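Local structure of small ribosomal subunit biogenesis GTPase RsgA (Thermotoga maritima, 1U0L) at residues K106-A111 with F231-I236; Y147-K151 with E162-Y166; T212-L216 with V225-P229. The protein is a circularly permuted, zinc-binding GTPase that probably hydrolyses GTP slowly and assists late maturation of the 30S ribosomal subunit. All coordinates share one frame; numbering follows the deposited sequence.

Interaction 1: K106-A111 with F231-I236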
loop_
_atom_site.group_PDB
_atom_site.type_symbol
_atom_site.label_atom_id
_atom_site.label_comp_id
_atom_site.label_asym_id
_atom_site.label_seq_id
_atom_site.Cartn_x
_atom_site.Cartn_y
_atom_site.Cartn_z
ATOM N N LYS A 106 2.084 8.927 -7.888
ATOM C CA LYS A 106 2.644 7.699 -8.429
ATOM C C LYS A 106 2.358 6.597 -7.413
ATOM O O LYS A 106 2.044 5.454 -7.774
ATOM C CB LYS A 106 4.137 7.856 -8.665
ATOM C CG LYS A 106 4.816 6.575 -9.038
ATOM C CD LYS A 106 6.078 6.813 -9.806
ATOM C CE LYS A 106 5.762 7.406 -11.167
ATOM N NZ LYS A 106 7.008 7.527 -11.991
ATOM N N PHE A 107 2.440 6.957 -6.136
ATOM C CA PHE A 107 2.159 6.012 -5.065
ATOM C C PHE A 107 0.695 5.598 -5.117
ATOM O O PHE A 107 0.380 4.401 -5.054
ATOM C CB PHE A 107 2.482 6.633 -3.709
ATOM C CG PHE A 107 3.857 6.326 -3.234
ATOM C CD1 PHE A 107 4.661 7.322 -2.694
ATOM C CD2 PHE A 107 4.361 5.031 -3.329
ATOM C CE1 PHE A 107 5.958 7.033 -2.252
ATOM C CE2 PHE A 107 5.656 4.727 -2.893
ATOM C CZ PHE A 107 6.459 5.734 -2.352
ATOM N N LEU A 108 -0.191 6.590 -5.235
ATOM C CA LEU A 108 -1.621 6.324 -5.313
ATOM C C LEU A 108 -1.926 5.477 -6.548
ATOM O O LEU A 108 -2.695 4.525 -6.468
ATOM C CB LEU A 108 -2.407 7.638 -5.358
ATOM C CG LEU A 108 -2.349 8.465 -4.071
ATOM C CD1 LEU A 108 -2.961 9.833 -4.304
ATOM C CD2 LEU A 108 -3.074 7.734 -2.951
ATOM N N VAL A 109 -1.314 5.807 -7.682
ATOM C CA VAL A 109 -1.534 5.038 -8.901
ATOM C C VAL A 109 -1.218 3.570 -8.610
ATOM O O VAL A 109 -1.992 2.678 -8.961
ATOM C CB VAL A 109 -0.641 5.536 -10.061
ATOM C CG1 VAL A 109 -0.671 4.541 -11.207
ATOM C CG2 VAL A 109 -1.133 6.891 -10.551
ATOM N N LEU A 110 -0.086 3.327 -7.955
ATOM C CA LEU A 110 0.322 1.969 -7.595
ATOM C C LEU A 110 -0.667 1.281 -6.643
ATOM O O LEU A 110 -1.000 0.106 -6.814
ATOM C CB LEU A 110 1.709 1.989 -6.951
ATOM C CG LEU A 110 2.860 2.169 -7.929
ATOM C CD1 LEU A 110 4.139 2.386 -7.151
ATOM C CD2 LEU A 110 2.975 0.969 -8.846
ATOM N N ALA A 111 -1.124 2.014 -5.635
ATOM C CA ALA A 111 -2.065 1.465 -4.665
ATOM C C ALA A 111 -3.382 1.112 -5.354
ATOM O O ALA A 111 -4.009 0.085 -5.053
ATOM C CB ALA A 111 -2.310 2.477 -3.552
ATOM N N PHE A 231 5.770 -0.051 -2.230
ATOM C CA PHE A 231 6.448 0.117 -3.505
ATOM C C PHE A 231 7.554 1.156 -3.450
ATOM O O PHE A 231 7.535 2.131 -4.205
ATOM C CB PHE A 231 5.441 0.532 -4.561
ATOM C CG PHE A 231 4.019 0.206 -4.210
ATOM C CD1 PHE A 231 3.372 0.894 -3.192
ATOM C CD2 PHE A 231 3.315 -0.760 -4.925
ATOM C CE1 PHE A 231 2.044 0.630 -2.891
ATOM C CE2 PHE A 231 1.988 -1.031 -4.634
ATOM C CZ PHE A 231 1.347 -0.335 -3.614
ATOM N N ALA A 232 8.523 0.934 -2.569
ATOM C CA ALA A 232 9.636 1.852 -2.401
ATOM C C ALA A 232 10.373 2.134 -3.695
ATOM O O ALA A 232 11.021 3.172 -3.826
ATOM C CB ALA A 232 10.599 1.319 -1.362
ATOM N N ASN A 233 10.280 1.229 -4.658
ATOM C CA ASN A 233 10.974 1.451 -5.915
ATOM C C ASN A 233 10.115 2.190 -6.935
ATOM O O ASN A 233 10.505 2.317 -8.096
ATOM C CB ASN A 233 11.457 0.132 -6.498
ATOM C CG ASN A 233 10.339 -0.840 -6.707
ATOM O OD1 ASN A 233 9.360 -0.541 -7.387
ATOM N ND2 ASN A 233 10.470 -2.020 -6.118
ATOM N N LEU A 234 8.953 2.678 -6.504
ATOM C CA LEU A 234 8.058 3.433 -7.379
ATOM C C LEU A 234 8.169 2.998 -8.842
ATOM O O LEU A 234 8.465 3.812 -9.717
ATOM C CB LEU A 234 8.383 4.927 -7.265
ATOM C CG LEU A 234 8.094 5.597 -5.915
ATOM C CD1 LEU A 234 8.872 6.897 -5.802
ATOM C CD2 LEU A 234 6.591 5.863 -5.766
ATOM N N GLU A 235 7.931 1.719 -9.106
ATOM C CA GLU A 235 8.033 1.200 -10.462
ATOM C C GLU A 235 6.711 1.045 -11.194
ATOM O O GLU A 235 5.981 0.082 -10.985
ATOM C CB GLU A 235 8.765 -0.140 -10.464
ATOM C CG GLU A 235 10.264 -0.014 -10.302
ATOM C CD GLU A 235 10.953 -1.363 -10.166
ATOM O OE1 GLU A 235 12.204 -1.397 -10.152
ATOM O OE2 GLU A 235 10.243 -2.387 -10.070
ATOM N N ILE A 236 6.426 2.006 -12.062
ATOM C CA ILE A 236 5.218 2.006 -12.872
ATOM C C ILE A 236 5.631 1.641 -14.286
ATOM O O ILE A 236 6.039 2.502 -15.059
ATOM C CB ILE A 236 4.576 3.393 -12.904
ATOM C CG1 ILE A 236 3.861 3.656 -11.588
ATOM C CG2 ILE A 236 3.608 3.497 -14.056
ATOM C CD1 ILE A 236 3.142 4.981 -11.555
#
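Leu-234 sets a methyl on the ring of Phe-107: its CD2 stands 3.3 Å from the Phe-107 ring centroid, 15° off the normal, with the leucine side chain roughly perpendicular to the phenylalanine. The same ring meets the backbone at its edge, where Phe-107 CE2 lies 3.5 Å from Phe-231 O, close to the ring plane. A second CH-pi contact runs the other way between the segments. Leu-110 CB sits 3.8 Å from the centroid of the Phe-231 ring, again over the face, while Leu-110 CD1 reaches Phe-231 CB at 3.4 Å; the two side chains lie side by side but point opposite ways. The other branch of Leu-110 serves a different partner, with CD2 3.9 Å from Ile-236 CG1. Less well ordered, Ile-236 pushes its CD1 towards the aliphatic chain of Lys-106, 3.4 Å from Lys-106 CG, and brushes Val-109 CG1. Lys-106 can offer this flank because its CG lies anti to the backbone N (chi1 172°), and a bend further out, at chi3, turns the amine, whose hydrogen bond is to Tyr-102 OH. The loop 231-236 directly follows the DTPG sequence of the G3 motif and is probably the counterpart of switch II in P-loop GTPases, laid here against helix 101-113. Its shape comes from a type I turn, Phe-231 to Leu-234, closed by Leu-234 N donating to Phe-231 O at 2.8 Å. Leu-234 then adopts a left-handed backbone conformation, which carries the chain on to Ile-236. Further out, Met-291 of helix 282-296 touches both Lys-106 and Ile-236, and Leu-90 of the central sheet backs Phe-107.

Interaction 2: Y147-K151 with E162-Y166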
loop_
_atom_site.group_PDB
_atom_site.type_symbol
_atom_site.label_atom_id
_atom_site.label_comp_id
_atom_site.label_asym_id
_atom_site.label_seq_id
_atom_site.Cartn_x
_atom_site.Cartn_y
_atom_site.Cartn_z
ATOM N N TYR A 147 -9.279 10.717 -0.814
ATOM C CA TYR A 147 -8.780 9.753 0.166
ATOM C C TYR A 147 -8.846 10.294 1.574
ATOM O O TYR A 147 -8.889 11.504 1.795
ATOM C CB TYR A 147 -7.321 9.407 -0.111
ATOM C CG TYR A 147 -7.075 8.825 -1.466
ATOM C CD1 TYR A 147 -7.410 7.509 -1.743
ATOM C CD2 TYR A 147 -6.566 9.606 -2.495
ATOM C CE1 TYR A 147 -7.254 6.982 -3.009
ATOM C CE2 TYR A 147 -6.412 9.087 -3.771
ATOM C CZ TYR A 147 -6.761 7.770 -4.018
ATOM O OH TYR A 147 -6.638 7.235 -5.275
ATOM N N PRO A 148 -8.848 9.393 2.557
ATOM C CA PRO A 148 -8.895 9.781 3.971
ATOM C C PRO A 148 -7.532 10.370 4.292
ATOM O O PRO A 148 -6.514 9.843 3.846
ATOM C CB PRO A 148 -9.083 8.457 4.703
ATOM C CG PRO A 148 -9.587 7.511 3.633
ATOM C CD PRO A 148 -8.901 7.934 2.385
ATOM N N ILE A 149 -7.495 11.450 5.058
ATOM C CA ILE A 149 -6.222 12.046 5.425
ATOM C C ILE A 149 -6.104 12.114 6.938
ATOM O O ILE A 149 -7.063 12.489 7.613
ATOM C CB ILE A 149 -6.102 13.488 4.876
ATOM C CG1 ILE A 149 -6.126 13.466 3.344
ATOM C CG2 ILE A 149 -4.826 14.147 5.401
ATOM C CD1 ILE A 149 -6.177 14.849 2.702
ATOM N N VAL A 150 -4.950 11.743 7.484
ATOM C CA VAL A 150 -4.773 11.864 8.931
ATOM C C VAL A 150 -3.479 12.623 9.245
ATOM O O VAL A 150 -2.396 12.274 8.763
ATOM C CB VAL A 150 -4.794 10.487 9.633
ATOM C CG1 VAL A 150 -5.942 9.662 9.091
ATOM C CG2 VAL A 150 -3.508 9.759 9.418
ATOM N N LYS A 151 -3.599 13.694 10.020
ATOM C CA LYS A 151 -2.426 14.491 10.380
ATOM C C LYS A 151 -1.750 13.872 11.607
ATOM O O LYS A 151 -2.363 13.740 12.664
ATOM C CB LYS A 151 -2.825 15.937 10.707
ATOM C CG LYS A 151 -3.521 16.739 9.611
ATOM C CD LYS A 151 -3.767 18.155 10.158
ATOM C CE LYS A 151 -4.591 19.057 9.254
ATOM N NZ LYS A 151 -6.018 18.646 9.248
ATOM N N GLU A 162 -6.185 7.986 16.008
ATOM C CA GLU A 162 -7.107 8.018 14.888
ATOM C C GLU A 162 -6.602 7.088 13.798
ATOM O O GLU A 162 -7.391 6.498 13.077
ATOM C CB GLU A 162 -7.230 9.423 14.290
ATOM C CG GLU A 162 -8.206 9.471 13.112
ATOM C CD GLU A 162 -8.189 10.785 12.333
ATOM O OE1 GLU A 162 -8.053 11.864 12.953
ATOM O OE2 GLU A 162 -8.337 10.742 11.087
ATOM N N LEU A 163 -5.284 6.973 13.664
ATOM C CA LEU A 163 -4.715 6.123 12.630
ATOM C C LEU A 163 -4.831 4.657 13.013
ATOM O O LEU A 163 -4.934 3.786 12.147
ATOM C CB LEU A 163 -3.251 6.485 12.374
ATOM C CG LEU A 163 -2.519 5.637 11.320
ATOM C CD1 LEU A 163 -3.166 5.860 9.957
ATOM C CD2 LEU A 163 -1.037 5.988 11.286
ATOM N N LYS A 164 -4.804 4.381 14.312
ATOM C CA LYS A 164 -4.943 3.010 14.784
ATOM C C LYS A 164 -6.302 2.530 14.307
ATOM O O LYS A 164 -6.501 1.352 14.024
ATOM C CB LYS A 164 -4.908 2.959 16.305
ATOM C CG LYS A 164 -3.562 2.624 16.900
ATOM C CD LYS A 164 -3.598 2.837 18.405
ATOM C CE LYS A 164 -2.237 2.637 19.029
ATOM N NZ LYS A 164 -2.221 3.197 20.406
ATOM N N GLU A 165 -7.236 3.462 14.198
ATOM C CA GLU A 165 -8.567 3.107 13.761
ATOM C C GLU A 165 -8.630 2.490 12.369
ATOM O O GLU A 165 -9.503 1.673 12.118
ATOM C CB GLU A 165 -9.493 4.315 13.844
ATOM C CG GLU A 165 -10.859 3.936 14.349
ATOM C CD GLU A 165 -10.773 3.044 15.583
ATOM O OE1 GLU A 165 -10.267 3.522 16.625
ATOM O OE2 GLU A 165 -11.201 1.863 15.505
ATOM N N TYR A 166 -7.727 2.858 11.465
ATOM C CA TYR A 166 -7.758 2.282 10.119
ATOM C C TYR A 166 -6.967 0.999 10.024
ATOM O O TYR A 166 -7.238 0.167 9.163
ATOM C CB TYR A 166 -7.164 3.209 9.056
ATOM C CG TYR A 166 -7.865 4.508 8.846
ATOM C CD1 TYR A 166 -7.649 5.579 9.702
ATOM C CD2 TYR A 166 -8.764 4.668 7.801
ATOM C CE1 TYR A 166 -8.320 6.783 9.523
ATOM C CE2 TYR A 166 -9.444 5.864 7.614
ATOM C CZ TYR A 166 -9.217 6.914 8.483
ATOM O OH TYR A 166 -9.905 8.084 8.338
HETATM O O HOH W 1 -6.175 14.022 11.264
#
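Val-150 carries the apolar part of this contact, sending its two methyls to different residues of helix 160-167. CG1 packs 3.8 Å from Tyr-166 CE1, passing alongside the tyrosine, which comes from the opposite direction; CG2 meets Leu-163 CD1 at 4.0 Å. With chi1 at -45°, CG1 is anti to the carbonyl carbon, and CG2 is left between the backbone N and that carbon, which splits the methyls between tyrosine and leucine. The extended Glu-162 joins this packing, its OE2 resting beside the CG1 methyl. Just before the strand, Pro-148 CB comes 3.7 Å from Tyr-166 OH and also touches CE2 of that ring. Val-121 of the adjacent strand adds to the layer under Val-150 and Leu-163.

The polar part is slighter. A water bridges the segments: it accepts from Lys-151 N at 2.9 Å and donates weakly to Glu-162 OE1.

The short strand 149-151 and helix segment 162-166 run broadly antiparallel (145°), their axes 9.5 Å apart at closest. Joined by the stretch holding the Ser-Ala-Lys sequence that probably marks G5 in this family, they form a beta-alpha unit at the sheet edge of a P-loop GTPase domain.

Interaction 3: T212-L216 with V225-P229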
loop_
_atom_site.group_PDB
_atom_site.type_symbol
_atom_site.label_atom_id
_atom_site.label_comp_id
_atom_site.label_asym_id
_atom_site.label_seq_id
_atom_site.Cartn_x
_atom_site.Cartn_y
_atom_site.Cartn_z
ATOM N N THR A 212 15.553 -11.741 2.613
ATOM C CA THR A 212 14.951 -10.825 1.653
ATOM C C THR A 212 13.426 -10.857 1.567
ATOM O O THR A 212 12.840 -10.199 0.705
ATOM C CB THR A 212 15.510 -11.077 0.240
ATOM O OG1 THR A 212 15.147 -12.396 -0.194
ATOM C CG2 THR A 212 17.026 -10.943 0.244
ATOM N N THR A 213 12.776 -11.619 2.440
ATOM C CA THR A 213 11.323 -11.672 2.419
ATOM C C THR A 213 10.724 -10.830 3.550
ATOM O O THR A 213 11.316 -10.683 4.623
ATOM C CB THR A 213 10.821 -13.116 2.513
ATOM O OG1 THR A 213 11.360 -13.736 3.682
ATOM C CG2 THR A 213 11.256 -13.901 1.293
ATOM N N ALA A 214 9.553 -10.258 3.297
ATOM C CA ALA A 214 8.903 -9.423 4.289
ATOM C C ALA A 214 8.363 -10.289 5.397
ATOM O O ALA A 214 8.473 -11.506 5.353
ATOM C CB ALA A 214 7.770 -8.639 3.656
ATOM N N GLN A 215 7.779 -9.649 6.395
ATOM C CA GLN A 215 7.193 -10.351 7.518
ATOM C C GLN A 215 5.943 -9.603 7.886
ATOM O O GLN A 215 5.778 -8.439 7.520
ATOM C CB GLN A 215 8.134 -10.348 8.707
ATOM C CG GLN A 215 9.227 -11.363 8.621
ATOM C CD GLN A 215 10.028 -11.420 9.894
ATOM O OE1 GLN A 215 9.491 -11.195 10.982
ATOM N NE2 GLN A 215 11.316 -11.732 9.777
ATOM N N LEU A 216 5.041 -10.253 8.600
ATOM C CA LEU A 216 3.844 -9.546 8.994
ATOM C C LEU A 216 3.982 -9.308 10.478
ATOM O O LEU A 216 4.317 -10.218 11.224
ATOM C CB LEU A 216 2.592 -10.366 8.672
ATOM C CG LEU A 216 2.353 -10.660 7.187
ATOM C CD1 LEU A 216 1.016 -11.335 7.023
ATOM C CD2 LEU A 216 2.370 -9.363 6.385
ATOM N N VAL A 225 0.844 -5.345 9.795
ATOM C CA VAL A 225 1.537 -4.381 8.956
ATOM C C VAL A 225 2.816 -5.063 8.494
ATOM O O VAL A 225 3.463 -5.784 9.256
ATOM C CB VAL A 225 1.878 -3.060 9.680
ATOM C CG1 VAL A 225 2.914 -3.292 10.788
ATOM C CG2 VAL A 225 2.367 -2.041 8.634
ATOM N N VAL A 226 3.166 -4.837 7.235
ATOM C CA VAL A 226 4.335 -5.470 6.657
ATOM C C VAL A 226 5.687 -5.028 7.192
ATOM O O VAL A 226 5.886 -3.904 7.632
ATOM C CB VAL A 226 4.330 -5.335 5.116
ATOM C CG1 VAL A 226 5.245 -6.377 4.495
ATOM C CG2 VAL A 226 2.912 -5.515 4.581
ATOM N N ASP A 227 6.592 -5.994 7.162
ATOM C CA ASP A 227 7.981 -5.904 7.583
ATOM C C ASP A 227 8.622 -4.664 6.983
ATOM O O ASP A 227 8.947 -3.725 7.682
ATOM C CB ASP A 227 8.688 -7.153 7.062
ATOM C CG ASP A 227 9.931 -7.478 7.815
ATOM O OD1 ASP A 227 10.013 -7.085 8.993
ATOM O OD2 ASP A 227 10.815 -8.148 7.233
ATOM N N THR A 228 8.781 -4.685 5.664
ATOM C CA THR A 228 9.390 -3.598 4.911
ATOM C C THR A 228 8.305 -2.704 4.277
ATOM O O THR A 228 7.114 -3.017 4.359
ATOM C CB THR A 228 10.330 -4.182 3.822
ATOM O OG1 THR A 228 9.586 -4.479 2.636
ATOM C CG2 THR A 228 10.968 -5.487 4.321
ATOM N N PRO A 229 8.700 -1.574 3.652
ATOM C CA PRO A 229 7.722 -0.665 3.034
ATOM C C PRO A 229 7.251 -1.073 1.654
ATOM O O PRO A 229 7.940 -1.813 0.940
ATOM C CB PRO A 229 8.449 0.682 3.002
ATOM C CG PRO A 229 9.518 0.544 4.022
ATOM C CD PRO A 229 9.985 -0.880 3.824
#
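Gln-215 O receives the backbone N-H of Asp-227 at 2.6 Å, a bent bond with an angle of 136° at the hydrogen and the donor tilted somewhat out of the carbonyl plane. The same oxygen takes a CA-H...O contact from Val-226 CA at 3.4 Å. Past this bond the side chains of Gln-215 and Asp-227 cross obliquely, with Gln-215 CB 3.5 Å from Asp-227 CG and the amide and carboxylate planes stacked, only 19° apart. The aspartate turns its CG anti to its own backbone N, chi1 -158°, which lays the carboxylate along the neighbouring chain; Arg-196 makes a long, weak ion pair with OD2. With an alanine in place of Asp-227, the Gln-215 amide is likely to lose the group stacked on it and turn more freely, and Arg-196 its distant counter-charge. Leu-216 and Val-226 form a non-hydrogen-bonded antiparallel pair with side chains on one face, Leu-216 CD2 lying 4.3 Å from Val-226 CG2. The other valine methyl, CG1, touches Ala-214 CB at 3.5 Å, and Val-82 packs on both these residues. Leu-216 also bonds through its backbone to Val-16 of strand 11-19, tying this edge to the OB-fold domain. The pairing is that of a beta hairpin at the edge of the GTPase sheet, whose inner strand runs out into the Asp-Thr-Pro-Gly sequence of the G3 (DxxG) motif.

Overall arrangement
All three interactions belong to the GTPase domain, interactions 2 and 3 at the two edges of its central sheet and interaction 1 on a helix packed over one face. Interactions 2 and 3 involve the outermost strands, 149-151 and 216-218; their centres are about 21 Å apart and they do not touch. Interaction 1 has its centre about 20 Å from that of interaction 2, which it meets where Leu-108 CD1 packs 3.6 Å from Tyr-147 CE2. A single residue separates its loop 231-236 from 225-229 of interaction 3. Phe-107, Leu-163 and Thr-228 each have side chains about 10 Å from the bound GDP, and that of Phe-107 is about 4 Å from Gly-176 of the P-loop.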